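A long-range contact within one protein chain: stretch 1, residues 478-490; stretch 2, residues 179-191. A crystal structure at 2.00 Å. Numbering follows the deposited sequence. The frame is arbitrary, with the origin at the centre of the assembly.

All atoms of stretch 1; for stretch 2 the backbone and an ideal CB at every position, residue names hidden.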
# COMPACT_ATOMS: atom_id res chain seq x y z
N ARG A 478 7.15 -7.82 13.37
CA ARG A 478 6.13 -6.87 13.83
C ARG A 478 4.77 -7.53 13.89
O ARG A 478 4.41 -8.30 13.00
CB ARG A 478 6.08 -5.66 12.91
CG ARG A 478 7.30 -4.71 13.06
CD ARG A 478 7.25 -3.95 14.41
NE ARG A 478 8.33 -2.98 14.58
CZ ARG A 478 9.56 -3.28 15.01
NH1 ARG A 478 9.89 -4.55 15.28
NH2 ARG A 478 10.47 -2.30 15.16
N GLU A 479 4.02 -7.22 14.94
CA GLU A 479 2.70 -7.78 15.15
C GLU A 479 1.67 -6.66 15.00
O GLU A 479 2.03 -5.47 14.97
CB GLU A 479 2.60 -8.41 16.55
CG GLU A 479 3.74 -9.41 16.90
CD GLU A 479 3.72 -10.68 16.04
OE1 GLU A 479 2.61 -11.18 15.69
OE2 GLU A 479 4.83 -11.17 15.72
N LEU A 480 0.39 -7.05 14.90
CA LEU A 480 -0.75 -6.15 14.94
C LEU A 480 -0.87 -5.32 13.67
O LEU A 480 -0.05 -5.44 12.76
CB LEU A 480 -0.73 -5.23 16.18
CG LEU A 480 -0.99 -5.78 17.57
CD1 LEU A 480 -1.58 -4.68 18.54
CD2 LEU A 480 -1.80 -7.02 17.62
N GLY A 481 -1.91 -4.49 13.61
CA GLY A 481 -2.22 -3.73 12.40
C GLY A 481 -2.24 -4.61 11.15
O GLY A 481 -2.68 -5.75 11.22
N ARG A 482 -1.73 -4.07 10.05
CA ARG A 482 -1.52 -4.83 8.81
C ARG A 482 -0.21 -5.61 8.89
O ARG A 482 -0.03 -6.55 8.14
CB ARG A 482 -1.47 -3.89 7.60
CG ARG A 482 -2.78 -3.16 7.42
CD ARG A 482 -3.00 -2.61 6.03
NE ARG A 482 -4.45 -2.46 5.82
CZ ARG A 482 -5.07 -1.37 5.36
NH1 ARG A 482 -4.37 -0.28 5.02
NH2 ARG A 482 -6.39 -1.37 5.21
N TYR A 483 0.69 -5.21 9.78
CA TYR A 483 2.02 -5.83 9.81
C TYR A 483 1.99 -7.28 10.25
O TYR A 483 2.73 -8.12 9.70
CB TYR A 483 2.98 -5.02 10.71
CG TYR A 483 3.43 -3.71 10.04
CD1 TYR A 483 4.73 -3.58 9.54
CD2 TYR A 483 2.55 -2.63 9.91
CE1 TYR A 483 5.13 -2.39 8.90
CE2 TYR A 483 2.96 -1.43 9.29
CZ TYR A 483 4.24 -1.32 8.79
OH TYR A 483 4.64 -0.15 8.17
N GLY A 484 1.12 -7.59 11.23
CA GLY A 484 1.08 -8.95 11.75
C GLY A 484 0.68 -9.94 10.67
O GLY A 484 1.14 -11.09 10.68
N PHE A 485 -0.13 -9.52 9.70
CA PHE A 485 -0.51 -10.48 8.65
C PHE A 485 0.68 -10.86 7.79
O PHE A 485 0.76 -12.01 7.33
CB PHE A 485 -1.67 -9.99 7.80
CG PHE A 485 -2.93 -9.77 8.60
CD1 PHE A 485 -3.68 -10.84 9.05
CD2 PHE A 485 -3.34 -8.48 8.92
CE1 PHE A 485 -4.83 -10.63 9.79
CE2 PHE A 485 -4.49 -8.26 9.66
CZ PHE A 485 -5.24 -9.34 10.10
N ASP A 486 1.60 -9.93 7.60
CA ASP A 486 2.81 -10.20 6.84
C ASP A 486 3.72 -11.17 7.61
O ASP A 486 4.37 -12.02 7.00
CB ASP A 486 3.55 -8.90 6.48
CG ASP A 486 2.76 -8.01 5.49
OD1 ASP A 486 1.67 -8.41 5.04
OD2 ASP A 486 3.24 -6.90 5.19
N GLU A 487 3.73 -11.06 8.94
CA GLU A 487 4.47 -12.00 9.79
C GLU A 487 4.06 -13.46 9.61
O GLU A 487 4.90 -14.36 9.77
CB GLU A 487 4.32 -11.67 11.28
CG GLU A 487 5.13 -10.49 11.74
CD GLU A 487 6.63 -10.63 11.46
OE1 GLU A 487 7.23 -11.62 11.92
OE2 GLU A 487 7.18 -9.73 10.79
N TYR A 488 2.78 -13.70 9.32
CA TYR A 488 2.23 -15.06 9.15
C TYR A 488 1.86 -15.41 7.73
O TYR A 488 1.11 -16.34 7.49
CB TYR A 488 1.03 -15.30 10.10
CG TYR A 488 1.39 -14.92 11.53
CD1 TYR A 488 2.25 -15.72 12.29
CD2 TYR A 488 0.92 -13.73 12.10
CE1 TYR A 488 2.62 -15.36 13.59
CE2 TYR A 488 1.27 -13.38 13.39
CZ TYR A 488 2.12 -14.19 14.13
OH TYR A 488 2.49 -13.83 15.41
N SER A 489 2.41 -14.65 6.78
CA SER A 489 2.21 -14.88 5.35
C SER A 489 3.53 -15.22 4.69
O SER A 489 4.60 -14.84 5.19
CB SER A 489 1.60 -13.63 4.67
OG SER A 489 0.23 -13.47 5.05
N GLN A 490 3.46 -15.96 3.58
CA GLN A 490 4.56 -16.08 2.63
C GLN A 490 4.13 -15.33 1.38
O GLN A 490 2.94 -15.29 1.04
CB GLN A 490 4.82 -17.55 2.26
CG GLN A 490 5.43 -18.42 3.35
CD GLN A 490 6.96 -18.31 3.45
OE1 GLN A 490 7.59 -19.08 4.20
NE2 GLN A 490 7.56 -17.37 2.73
N UNK A 179 -4.46 -13.01 21.87
CA UNK A 179 -5.31 -12.22 21.01
C UNK A 179 -4.55 -11.28 20.06
O UNK A 179 -5.11 -10.85 19.05
CB UNK A 179 -6.27 -11.40 21.88
N UNK A 180 -3.29 -10.97 20.37
CA UNK A 180 -2.40 -10.23 19.43
C UNK A 180 -1.71 -11.15 18.43
O UNK A 180 -1.05 -10.68 17.51
CB UNK A 180 -1.34 -9.46 20.21
N UNK A 181 -1.79 -12.46 18.62
CA UNK A 181 -1.04 -13.42 17.76
C UNK A 181 -1.98 -14.34 16.99
O UNK A 181 -1.92 -14.39 15.77
CB UNK A 181 -0.09 -14.27 18.61
N UNK A 182 -2.82 -15.09 17.70
CA UNK A 182 -3.69 -16.09 17.07
C UNK A 182 -4.54 -15.51 15.92
O UNK A 182 -4.55 -16.07 14.83
CB UNK A 182 -4.61 -16.70 18.13
N UNK A 183 -5.24 -14.37 16.14
CA UNK A 183 -6.14 -13.91 15.05
C UNK A 183 -5.39 -13.51 13.78
O UNK A 183 -5.88 -13.73 12.68
CB UNK A 183 -6.97 -12.72 15.53
N UNK A 184 -4.19 -12.93 13.92
CA UNK A 184 -3.39 -12.57 12.78
C UNK A 184 -2.88 -13.80 12.02
O UNK A 184 -2.84 -13.80 10.77
CB UNK A 184 -2.21 -11.70 13.23
N UNK A 185 -2.52 -14.82 12.78
CA UNK A 185 -2.03 -16.08 12.21
C UNK A 185 -3.15 -16.86 11.50
O UNK A 185 -3.06 -17.15 10.31
CB UNK A 185 -1.41 -16.94 13.31
N UNK A 186 -4.23 -17.18 12.20
CA UNK A 186 -5.31 -17.96 11.53
C UNK A 186 -6.05 -17.10 10.50
O UNK A 186 -6.58 -17.61 9.53
CB UNK A 186 -6.31 -18.50 12.56
N UNK A 187 -6.08 -15.78 10.72
CA UNK A 187 -6.63 -14.85 9.72
C UNK A 187 -5.83 -14.86 8.43
O UNK A 187 -6.38 -14.68 7.36
CB UNK A 187 -6.67 -13.43 10.28
N UNK A 188 -4.52 -15.11 8.53
CA UNK A 188 -3.68 -15.33 7.37
C UNK A 188 -3.85 -16.70 6.70
O UNK A 188 -3.28 -16.92 5.62
CB UNK A 188 -2.22 -15.15 7.78
N UNK A 189 -4.64 -17.59 7.31
CA UNK A 189 -4.88 -18.95 6.76
C UNK A 189 -4.03 -20.03 7.46
O UNK A 189 -4.06 -21.20 7.06
CB UNK A 189 -4.58 -18.96 5.26
N UNK A 190 -3.27 -19.64 8.50
CA UNK A 190 -2.41 -20.58 9.23
C UNK A 190 -3.24 -21.38 10.19
O UNK A 190 -4.36 -21.00 10.50
CB UNK A 190 -1.29 -19.85 9.98
N UNK A 191 -2.68 -22.49 10.68
CA UNK A 191 -3.26 -23.22 11.80
C UNK A 191 -2.23 -23.10 12.91
O UNK A 191 -1.04 -22.86 12.62
CB UNK A 191 -3.58 -24.68 11.46

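Position 179 turns its CB away from stretch 1, which therefore sets no rule there; the residue is Ser-179.

At 180 the CB points sideways, 3.6 Å from Leu-480 CD2, so a side chain with an aliphatic stem would suit, whatever its end. Glu-180 supplies its CB to that methyl and sends OE1 to NH1 of 181, 2.9 Å away, in a salt bridge within its own stretch. A water joins its carbonyl O to OE1 of Glu-479 and N of Leu-480.

Position 181 points sideways too, with Tyr-488 OH 4.1 Å from the ideal CB and the carboxylate of Glu-479 beyond. A long, positively charged side chain is favoured, though a polar one could serve. Arg-181 lays its guanidinium with one face on Glu-479 CG. OE1 of Glu-479 lies 4.0 Å from NE of Arg-181 but well out of the guanidinium plane, so charges attract without a hydrogen bond; that oxygen already accepts from Tyr-488 OH at 2.7 Å.

Positions 182 and 183 have nothing of stretch 1 near their CBs. They hold Val-182 and Pro-183, the latter at a kink where a backbone N makes no bond to the preceding turn.

Position 184 points straight at stretch 1, between Leu-480 and Phe-485, with the Gly-481 carbonyl farther out. A large flat side chain would fill the gap, and one carrying a donor would do best. Trp-184 does both: NE1 donates to Gly-481 O at 2.7 Å, nearly linearly, while Leu-480 CD2 covers one ring face and Phe-485 CZ the opposite one. Gly-484 leaves room for the indole: a CB there would sit 2.6 Å from Trp-184 CD1.

At 185 the ideal CB lies 3.9 Å from Tyr-488 CG, which recommends a small apolar residue. Ala-185 puts its methyl over the Tyr-488 ring face, 4.0 Å from CB to the ring centroid.

Position 186 points away and is Ile-186. At 187 a CB would come within 3.4 Å of Phe-485 CE1 and 2.5 Å of the O of Pro-183, so glycine fits: Gly-187.

Position 188 faces the carbonyls of Phe-485 and Tyr-488, inviting something small, perhaps a hydroxyl. Ser-188 instead donates OG back to Trp-184 O at 2.8 Å, its oxygen resting at the Phe-485 ring edge.

At 189 positive phi and a Schellman turn call for glycine, and Gly-189 is the first residue to leave helical angles.

Position 190 points toward Tyr-488, where a compact side chain suits; Cys-190 SG lies 3.9 Å from Tyr-488 CB. Position 191 is out of reach of stretch 1, which sets no rule there; it holds Thr-191.

Stretch 2 (179-191) SERVPWAIGSGCT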
# COMPACT_ATOMS: atom_id res chain seq x y z
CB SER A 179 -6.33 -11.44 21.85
OG SER A 179 -7.24 -12.31 22.49
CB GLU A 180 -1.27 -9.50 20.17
CG GLU A 180 -1.65 -8.42 21.15
CD GLU A 180 -0.40 -7.86 21.87
OE1 GLU A 180 0.71 -8.48 21.79
OE2 GLU A 180 -0.53 -6.82 22.55
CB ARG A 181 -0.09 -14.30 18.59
CG ARG A 181 0.93 -13.52 19.44
CD ARG A 181 2.05 -12.86 18.61
NE ARG A 181 3.00 -12.25 19.54
CZ ARG A 181 2.81 -11.09 20.16
NH1 ARG A 181 1.75 -10.33 19.88
NH2 ARG A 181 3.70 -10.68 21.06
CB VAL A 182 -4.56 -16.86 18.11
CG1 VAL A 182 -5.63 -17.75 17.43
CG2 VAL A 182 -3.67 -17.70 19.07
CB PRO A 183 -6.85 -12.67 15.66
CG PRO A 183 -6.72 -12.81 17.14
CD PRO A 183 -5.39 -13.54 17.36
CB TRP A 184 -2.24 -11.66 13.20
CG TRP A 184 -2.67 -10.18 13.27
CD1 TRP A 184 -2.43 -9.22 12.33
CD2 TRP A 184 -3.43 -9.54 14.32
NE1 TRP A 184 -3.00 -8.03 12.72
CE2 TRP A 184 -3.62 -8.19 13.93
CE3 TRP A 184 -3.96 -9.97 15.55
CZ2 TRP A 184 -4.29 -7.25 14.74
CZ3 TRP A 184 -4.67 -9.05 16.36
CH2 TRP A 184 -4.83 -7.69 15.94
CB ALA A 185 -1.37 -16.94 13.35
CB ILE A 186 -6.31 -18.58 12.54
CG1 ILE A 186 -7.05 -17.50 13.35
CG2 ILE A 186 -5.55 -19.53 13.46
CD1 ILE A 186 -8.34 -17.95 14.04
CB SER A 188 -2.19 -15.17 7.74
OG SER A 188 -1.91 -13.84 8.16
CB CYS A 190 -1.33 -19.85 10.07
SG CYS A 190 -0.19 -18.89 9.08
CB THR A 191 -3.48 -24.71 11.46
OG1 THR A 191 -2.24 -25.30 11.04
CG2 THR A 191 -4.47 -24.82 10.33
O HOH W 1 0.09 -9.95 15.04
O HOH W 2 -2.05 -15.01 4.01
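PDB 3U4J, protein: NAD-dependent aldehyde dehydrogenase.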